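Local coordinates for protein acetyltransferase (Agrobacterium tumefaciens, PDB 2FSR) that probably transfers an acetyl group from acetyl-coenzyme A to an acceptor substrate not yet identified, at residues His81-Gly86 with Ile104-Leu109; Phe110-Leu115 with Leu146-Ser151. One frame throughout, in Å; residues are numbered along the deposited sequence.

Contact 1: His81-Gly86 with Ile104-Leu109; sequences HFFGHG and INHGPL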
ATOM      1  N   HIS A  81      -1.685  -2.106 -13.910  1.00  8.76           N
ATOM      2  CA  HIS A  81      -2.193  -2.451 -15.235  1.00 10.06           C
ATOM      3  C   HIS A  81      -3.688  -2.722 -15.219  1.00 10.64           C
ATOM      4  O   HIS A  81      -4.414  -2.307 -16.131  1.00 12.21           O
ATOM      5  CB  HIS A  81      -1.447  -3.692 -15.727  1.00  9.91           C
ATOM      6  CG  HIS A  81      -1.801  -4.118 -17.116  1.00 10.59           C
ATOM      7  ND1 HIS A  81      -1.179  -3.596 -18.230  1.00 13.26           N
ATOM      8  CD2 HIS A  81      -2.671  -5.053 -17.568  1.00 12.55           C
ATOM      9  CE1 HIS A  81      -1.678  -4.169 -19.313  1.00 14.26           C
ATOM     10  NE2 HIS A  81      -2.581  -5.061 -18.939  1.00 12.50           N
ATOM     11  N   PHE A  82      -4.151  -3.419 -14.184  1.00 10.45           N
ATOM     12  CA  PHE A  82      -5.533  -3.879 -14.126  1.00 10.74           C
ATOM     13  C   PHE A  82      -6.518  -2.815 -13.664  1.00 11.16           C
ATOM     14  O   PHE A  82      -7.679  -2.813 -14.126  1.00 12.21           O
ATOM     15  CB  PHE A  82      -5.642  -5.075 -13.201  1.00 11.30           C
ATOM     16  CG  PHE A  82      -4.951  -6.327 -13.704  1.00 10.32           C
ATOM     17  CD1 PHE A  82      -4.967  -6.696 -15.062  1.00  8.54           C
ATOM     18  CD2 PHE A  82      -4.332  -7.180 -12.786  1.00 10.94           C
ATOM     19  CE1 PHE A  82      -4.341  -7.886 -15.477  1.00  9.03           C
ATOM     20  CE2 PHE A  82      -3.715  -8.363 -13.194  1.00 11.17           C
ATOM     21  CZ  PHE A  82      -3.706  -8.705 -14.531  1.00 10.64           C
ATOM     22  N   PHE A  83      -6.082  -1.960 -12.730  1.00 10.21           N
ATOM     23  CA  PHE A  83      -7.003  -1.039 -12.040  1.00 10.43           C
ATOM     24  C   PHE A  83      -6.600   0.415 -12.047  1.00 10.25           C
ATOM     25  O   PHE A  83      -7.423   1.275 -11.692  1.00 11.45           O
ATOM     26  CB  PHE A  83      -7.190  -1.446 -10.574  1.00 10.28           C
ATOM     27  CG  PHE A  83      -7.613  -2.857 -10.394  1.00 10.93           C
ATOM     28  CD1 PHE A  83      -8.863  -3.286 -10.838  1.00 11.83           C
ATOM     29  CD2 PHE A  83      -6.758  -3.760  -9.774  1.00 11.25           C
ATOM     30  CE1 PHE A  83      -9.237  -4.619 -10.685  1.00 12.80           C
ATOM     31  CE2 PHE A  83      -7.114  -5.084  -9.609  1.00 12.05           C
ATOM     32  CZ  PHE A  83      -8.361  -5.518 -10.072  1.00 12.02           C
ATOM     33  N   GLY A  84      -5.356   0.712 -12.406  1.00  8.82           N
ATOM     34  CA  GLY A  84      -4.861   2.099 -12.390  1.00  9.13           C
ATOM     35  C   GLY A  84      -4.395   2.576 -11.017  1.00  8.79           C
ATOM     36  O   GLY A  84      -4.161   3.763 -10.808  1.00  9.41           O
ATOM     37  N   HIS A  85      -4.249   1.617 -10.112  1.00  8.22           N
ATOM     38  CA  HIS A  85      -3.655   1.820  -8.785  1.00  8.15           C
ATOM     39  C   HIS A  85      -2.970   0.519  -8.376  1.00  8.42           C
ATOM     40  O   HIS A  85      -3.198  -0.538  -8.997  1.00  7.73           O
ATOM     41  CB  HIS A  85      -4.723   2.213  -7.747  1.00  8.67           C
ATOM     42  CG  HIS A  85      -5.785   1.166  -7.546  1.00  8.82           C
ATOM     43  ND1 HIS A  85      -5.527  -0.066  -6.981  1.00  8.17           N
ATOM     44  CD2 HIS A  85      -7.100   1.152  -7.886  1.00  8.47           C
ATOM     45  CE1 HIS A  85      -6.647  -0.778  -6.945  1.00  9.57           C
ATOM     46  NE2 HIS A  85      -7.614  -0.061  -7.494  1.00  8.44           N
ATOM     47  N   GLY A  86      -2.105   0.587  -7.357  1.00  8.32           N
ATOM     48  CA  GLY A  86      -1.318  -0.577  -6.957  1.00  7.81           C
ATOM     49  C   GLY A  86      -0.305  -0.181  -5.907  1.00  7.63           C
ATOM     50  O   GLY A  86      -0.491   0.831  -5.221  1.00  8.22           O
ATOM     51  N   ILE A 104      -2.572   0.429  -2.953  1.00  7.36           N
ATOM     52  CA  ILE A 104      -4.004   0.233  -3.000  1.00  7.96           C
ATOM     53  C   ILE A 104      -4.288  -1.025  -3.820  1.00  7.87           C
ATOM     54  O   ILE A 104      -3.784  -1.180  -4.937  1.00  7.75           O
ATOM     55  CB  ILE A 104      -4.736   1.449  -3.577  1.00  8.33           C
ATOM     56  CG1 ILE A 104      -4.522   2.671  -2.679  1.00 10.24           C
ATOM     57  CG2 ILE A 104      -6.233   1.174  -3.739  1.00  8.08           C
ATOM     58  CD1 ILE A 104      -4.863   3.990  -3.374  1.00 11.21           C
ATOM     59  N   ASN A 105      -5.089  -1.886  -3.214  1.00  8.31           N
ATOM     60  CA  ASN A 105      -5.343  -3.253  -3.681  1.00  8.16           C
ATOM     61  C   ASN A 105      -6.765  -3.418  -4.159  1.00  7.86           C
ATOM     62  O   ASN A 105      -7.701  -2.921  -3.515  1.00  7.88           O
ATOM     63  CB  ASN A 105      -5.161  -4.190  -2.500  1.00  8.51           C
ATOM     64  CG  ASN A 105      -3.762  -4.116  -1.926  1.00  9.64           C
ATOM     65  OD1 ASN A 105      -2.811  -4.588  -2.550  1.00 10.07           O
ATOM     66  ND2 ASN A 105      -3.615  -3.479  -0.773  1.00 12.99           N
ATOM     67  N   HIS A 106      -6.966  -4.168  -5.237  1.00  7.37           N
ATOM     68  CA  HIS A 106      -8.335  -4.587  -5.562  1.00  7.68           C
ATOM     69  C   HIS A 106      -8.276  -5.970  -6.210  1.00  7.43           C
ATOM     70  O   HIS A 106      -7.273  -6.684  -6.053  1.00  8.06           O
ATOM     71  CB  HIS A 106      -9.036  -3.550  -6.450  1.00  8.41           C
ATOM     72  CG  HIS A 106     -10.539  -3.572  -6.357  1.00  8.88           C
ATOM     73  ND1 HIS A 106     -11.337  -2.856  -7.224  1.00 11.20           N
ATOM     74  CD2 HIS A 106     -11.383  -4.226  -5.517  1.00  9.35           C
ATOM     75  CE1 HIS A 106     -12.606  -3.059  -6.915  1.00  9.96           C
ATOM     76  NE2 HIS A 106     -12.665  -3.896  -5.895  1.00 10.43           N
ATOM     77  N   GLY A 107      -9.330  -6.333  -6.928  1.00  7.49           N
ATOM     78  CA  GLY A 107      -9.412  -7.663  -7.508  1.00  7.39           C
ATOM     79  C   GLY A 107     -10.169  -8.626  -6.603  1.00  7.62           C
ATOM     80  O   GLY A 107     -10.719  -8.225  -5.573  1.00  8.28           O
ATOM     81  N   PRO A 108     -10.207  -9.926  -6.976  1.00  7.50           N
ATOM     82  CA  PRO A 108     -11.098 -10.898  -6.326  1.00  8.25           C
ATOM     83  C   PRO A 108     -10.856 -11.153  -4.848  1.00  8.53           C
ATOM     84  O   PRO A 108     -11.720 -11.717  -4.183  1.00 10.10           O
ATOM     85  CB  PRO A 108     -10.872 -12.184  -7.145  1.00  8.99           C
ATOM     86  CG  PRO A 108      -9.491 -12.017  -7.694  1.00 10.50           C
ATOM     87  CD  PRO A 108      -9.417 -10.550  -8.060  1.00  8.33           C
ATOM     88  N   LEU A 109      -9.704 -10.741  -4.321  1.00  7.78           N
ATOM     89  CA  LEU A 109      -9.374 -11.024  -2.927  1.00  9.21           C
ATOM     90  C   LEU A 109      -9.677  -9.849  -2.009  1.00  9.85           C
ATOM     91  O   LEU A 109      -9.508  -9.963  -0.804  1.00 10.70           O
ATOM     92  CB  LEU A 109      -7.901 -11.431  -2.797  1.00  8.97           C
ATOM     93  CG  LEU A 109      -7.415 -12.556  -3.711  1.00  9.74           C
ATOM     94  CD1 LEU A 109      -5.959 -12.887  -3.359  1.00 11.32           C
ATOM     95  CD2 LEU A 109      -8.306 -13.763  -3.571  1.00 11.58           C
TER
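Phe83 and His85 reach across to Ile104, His106 and Gly107 where helix 66-83 ends and the chain enters the antiparallel sheet of the GNAT fold. Gly84, with positive phi, takes the chain out of the helix, and Gly86 leads into strand 87-92, the hairpin partner of strand 97-105. Two hydrogen bonds join the segments. Ile104 N donates to Gly86 O at 3.1 Å, tying the residue just before strand 87-92 to the end of strand 97-105. His85 ND1 donates to Ile104 O at 2.9 Å; this bond is bent (139° at the hydrogen) and arrives from above the carbonyl plane. The imidazole's other nitrogen, NE2, is hydrogen-bonded to Lys113 NZ, which also bonds His106 ND1, so both ring nitrogens of His85 are engaged, which fixes the rotation of the imidazole. Apolar contacts fix the ring sides. His85 chi1 of 61° places CG between the backbone N and carbonyl carbon, with Ile104 CG2 over one imidazole face, 3.8 Å from the ring centroid, and Phe83 CB over the opposite face. His106 CB lies near the plane at the imidazole edge, 3.7 Å from His85 CE1. The same methylene makes a CH-pi contact over the centre of the Phe83 ring, 4.0 Å from the centroid, while Phe82 CB backs the other side of that ring. The rings of Phe83 and His106 meet obliquely, their planes 44° apart. Beyond them the far end of the phenyl group meets backbone, with Phe83 CZ 3.4 Å from Gly107 N.

Contact 2: Phe110-Leu115 with Leu146-Ser151; sequences FPEKEL and LPTLVS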
ATOM      1  N   PHE A 110     -10.146  -8.748  -2.595  1.00  9.13           N
ATOM      2  CA  PHE A 110     -10.439  -7.519  -1.819  1.00  9.38           C
ATOM      3  C   PHE A 110     -11.855  -7.028  -2.089  1.00  9.27           C
ATOM      4  O   PHE A 110     -12.143  -6.545  -3.188  1.00 10.50           O
ATOM      5  CB  PHE A 110      -9.437  -6.426  -2.191  1.00  9.95           C
ATOM      6  CG  PHE A 110      -8.051  -6.715  -1.730  1.00 10.22           C
ATOM      7  CD1 PHE A 110      -7.583  -6.219  -0.512  1.00 11.12           C
ATOM      8  CD2 PHE A 110      -7.203  -7.518  -2.502  1.00 10.89           C
ATOM      9  CE1 PHE A 110      -6.290  -6.524  -0.069  1.00 10.98           C
ATOM     10  CE2 PHE A 110      -5.905  -7.827  -2.054  1.00  9.26           C
ATOM     11  CZ  PHE A 110      -5.450  -7.320  -0.854  1.00 11.45           C
ATOM     12  N   PRO A 111     -12.757  -7.156  -1.094  1.00  9.22           N
ATOM     13  CA  PRO A 111     -14.154  -6.725  -1.350  1.00  9.33           C
ATOM     14  C   PRO A 111     -14.330  -5.253  -1.732  1.00  9.64           C
ATOM     15  O   PRO A 111     -15.278  -4.919  -2.442  1.00 10.01           O
ATOM     16  CB  PRO A 111     -14.863  -7.032  -0.024  1.00 10.29           C
ATOM     17  CG  PRO A 111     -14.026  -8.109   0.608  1.00 10.61           C
ATOM     18  CD  PRO A 111     -12.610  -7.817   0.216  1.00  9.66           C
ATOM     19  N   GLU A 112     -13.435  -4.383  -1.248  1.00  8.74           N
ATOM     20  CA  GLU A 112     -13.381  -2.988  -1.640  1.00  8.53           C
ATOM     21  C   GLU A 112     -11.922  -2.594  -1.865  1.00  8.45           C
ATOM     22  O   GLU A 112     -11.016  -3.292  -1.369  1.00  8.44           O
ATOM     23  CB  GLU A 112     -13.991  -2.125  -0.528  1.00  8.55           C
ATOM     24  CG  GLU A 112     -15.510  -2.356  -0.364  1.00  9.58           C
ATOM     25  CD  GLU A 112     -16.152  -1.383   0.620  1.00  9.30           C
ATOM     26  OE1 GLU A 112     -16.181  -1.707   1.826  1.00  9.76           O
ATOM     27  OE2 GLU A 112     -16.579  -0.295   0.175  1.00 12.55           O
ATOM     28  N   LYS A 113     -11.709  -1.497  -2.597  1.00  7.43           N
ATOM     29  CA  LYS A 113     -10.340  -0.964  -2.825  1.00  7.63           C
ATOM     30  C   LYS A 113      -9.710  -0.629  -1.486  1.00  7.84           C
ATOM     31  O   LYS A 113     -10.306   0.065  -0.671  1.00  8.02           O
ATOM     32  CB  LYS A 113     -10.338   0.227  -3.781  1.00  8.19           C
ATOM     33  CG  LYS A 113     -10.768  -0.138  -5.204  1.00  7.36           C
ATOM     34  CD  LYS A 113     -10.650   1.053  -6.138  1.00  8.50           C
ATOM     35  CE  LYS A 113     -11.146   0.725  -7.539  1.00  8.01           C
ATOM     36  NZ  LYS A 113     -10.314  -0.296  -8.254  1.00  7.87           N
ATOM     37  N   GLU A 114      -8.506  -1.134  -1.262  1.00  7.74           N
ATOM     38  CA  GLU A 114      -7.915  -1.221   0.082  1.00  7.87           C
ATOM     39  C   GLU A 114      -6.507  -0.646   0.134  1.00  8.10           C
ATOM     40  O   GLU A 114      -5.646  -1.019  -0.674  1.00  8.62           O
ATOM     41  CB  GLU A 114      -7.905  -2.678   0.577  1.00  8.79           C
ATOM     42  CG  GLU A 114      -7.675  -2.811   2.090  1.00  9.35           C
ATOM     43  CD  GLU A 114      -6.306  -3.257   2.466  1.00 14.45           C
ATOM     44  OE1 GLU A 114      -5.443  -3.417   1.561  1.00 13.81           O
ATOM     45  OE2 GLU A 114      -6.114  -3.510   3.673  1.00 12.95           O
ATOM     46  N   LEU A 115      -6.281   0.251   1.087  1.00  7.39           N
ATOM     47  CA  LEU A 115      -4.986   0.881   1.323  1.00  7.58           C
ATOM     48  C   LEU A 115      -4.210   0.090   2.379  1.00  8.26           C
ATOM     49  O   LEU A 115      -4.718  -0.161   3.478  1.00  7.61           O
ATOM     50  CB  LEU A 115      -5.206   2.328   1.812  1.00  7.93           C
ATOM     51  CG  LEU A 115      -3.989   3.230   2.084  1.00  7.72           C
ATOM     52  CD1 LEU A 115      -3.263   3.571   0.804  1.00  8.71           C
ATOM     53  CD2 LEU A 115      -4.422   4.520   2.798  1.00  7.49           C
ATOM     54  N   LEU A 146     -11.787   8.181  -6.491  1.00 16.50           N
ATOM     55  CA  LEU A 146     -12.401   7.045  -5.805  1.00 17.27           C
ATOM     56  C   LEU A 146     -13.454   7.557  -4.829  1.00 18.05           C
ATOM     57  O   LEU A 146     -13.197   8.538  -4.117  1.00 19.15           O
ATOM     58  CB  LEU A 146     -11.371   6.199  -5.061  1.00 16.64           C
ATOM     59  CG  LEU A 146     -10.233   5.515  -5.814  1.00 16.74           C
ATOM     60  CD1 LEU A 146      -9.493   4.584  -4.852  1.00 15.73           C
ATOM     61  CD2 LEU A 146     -10.717   4.745  -7.030  1.00 17.72           C
ATOM     62  N   PRO A 147     -14.645   6.927  -4.832  1.00 18.54           N
ATOM     63  CA  PRO A 147     -15.736   7.266  -3.916  1.00 18.89           C
ATOM     64  C   PRO A 147     -15.504   6.851  -2.460  1.00 18.21           C
ATOM     65  O   PRO A 147     -16.146   7.405  -1.565  1.00 19.14           O
ATOM     66  CB  PRO A 147     -16.942   6.530  -4.505  1.00 18.92           C
ATOM     67  CG  PRO A 147     -16.375   5.411  -5.306  1.00 19.84           C
ATOM     68  CD  PRO A 147     -15.031   5.886  -5.802  1.00 19.08           C
ATOM     69  N   THR A 148     -14.603   5.894  -2.228  1.00 16.58           N
ATOM     70  CA  THR A 148     -14.253   5.450  -0.874  1.00 15.27           C
ATOM     71  C   THR A 148     -12.946   4.674  -0.928  1.00 13.86           C
ATOM     72  O   THR A 148     -12.452   4.361  -2.010  1.00 12.86           O
ATOM     73  CB  THR A 148     -15.381   4.573  -0.218  1.00 15.00           C
ATOM     74  OG1 THR A 148     -15.108   4.391   1.184  1.00 14.40           O
ATOM     75  CG2 THR A 148     -15.506   3.204  -0.884  1.00 15.58           C
ATOM     76  N   LEU A 149     -12.417   4.350   0.242  1.00 12.83           N
ATOM     77  CA  LEU A 149     -11.196   3.557   0.369  1.00 11.50           C
ATOM     78  C   LEU A 149     -11.219   2.936   1.772  1.00 10.03           C
ATOM     79  O   LEU A 149     -11.736   3.557   2.720  1.00  9.62           O
ATOM     80  CB  LEU A 149      -9.996   4.485   0.206  1.00 12.75           C
ATOM     81  CG  LEU A 149      -8.613   3.929  -0.039  1.00 12.98           C
ATOM     82  CD1 LEU A 149      -8.514   3.018  -1.293  1.00 12.47           C
ATOM     83  CD2 LEU A 149      -7.660   5.129  -0.164  1.00 12.63           C
ATOM     84  N   VAL A 150     -10.710   1.710   1.914  1.00  8.48           N
ATOM     85  CA  VAL A 150     -10.706   1.025   3.223  1.00  7.65           C
ATOM     86  C   VAL A 150      -9.317   0.499   3.561  1.00  8.71           C
ATOM     87  O   VAL A 150      -8.451   0.460   2.709  1.00  8.40           O
ATOM     88  CB  VAL A 150     -11.722  -0.144   3.311  1.00  7.41           C
ATOM     89  CG1 VAL A 150     -13.148   0.345   3.051  1.00  7.19           C
ATOM     90  CG2 VAL A 150     -11.357  -1.230   2.318  1.00  9.57           C
ATOM     91  N   SER A 151      -9.124   0.106   4.815  1.00  8.49           N
ATOM     92  CA  SER A 151      -7.989  -0.741   5.200  1.00  8.64           C
ATOM     93  C   SER A 151      -8.494  -1.906   6.039  1.00 10.01           C
ATOM     94  O   SER A 151      -9.276  -1.703   6.978  1.00 10.09           O
ATOM     95  CB  SER A 151      -6.967   0.059   6.014  1.00  8.67           C
ATOM     96  OG  SER A 151      -6.322   1.054   5.263  1.00  8.06           O
TER
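Leu115 and Ser151 flank a single bridge between Glu114 and Val150, whose bonding pattern is parallel. Val150 N donates to Lys113 O at 3.1 Å in the carbonyl plane, and Leu115 N donates to Val150 O at 2.7 Å, almost in line with the C=O bond. Ser151 adds a side-chain bond, its OG giving its proton to Leu115 O at 2.7 Å, and also bonds Tyr187 OH. Around the bridge the side chains mostly cross. Lys113 runs at about a right angle to Leu146, its CD 3.8 Å from Leu146 CD2. Leu149 turns CD1 over the bridging Lys113 O, at 3.5 Å, and sets CG against Leu115 CB. Glu112 crosses Thr148 and Val150 at about a right angle, OE2 beside Thr148 CG2 and OE1 beside Val150 CG1; Arg186 holds OE1 by a salt bridge and also bonds Thr148 OG1. Glu114, bent at chi2 (-104°), lays CG 3.4 Å from Val150 O and sends OE2 past Ser151 CA to Tyr152 N. Strands 114-119 and 149-153, joined through helix 128-143 in a beta-alpha-beta crossover, meet at this bridge, consistent with the V-shaped splay of GNAT folds. Leu115 and Leu149 pack on that helix and on Tyr187 of strand 183-187.

In the fold
Both contacts are partly buried at similar depth, but contact 2 has the larger share of buried residues, and the phenylalanine end of contact 1 lies nearer the surface. Contact 1 joins a helix end and a hairpin within the five-strand sheet; contact 2 bridges that sheet's last strand to the three-strand sheet. Their chemistry differs accordingly: rings, CH-pi packing and an imidazole bond beside one backbone bond at 81-86 with 104-109, against a single parallel bridge flanked by crossed side chains at 110-115 with 146-151. They abut through neighbouring strands 97-105 and 114-119, where Asn105 N probably bonds Glu114 O (2.7 Å) and Ile104 CG1 packs on Leu115 CD1 (3.8 Å).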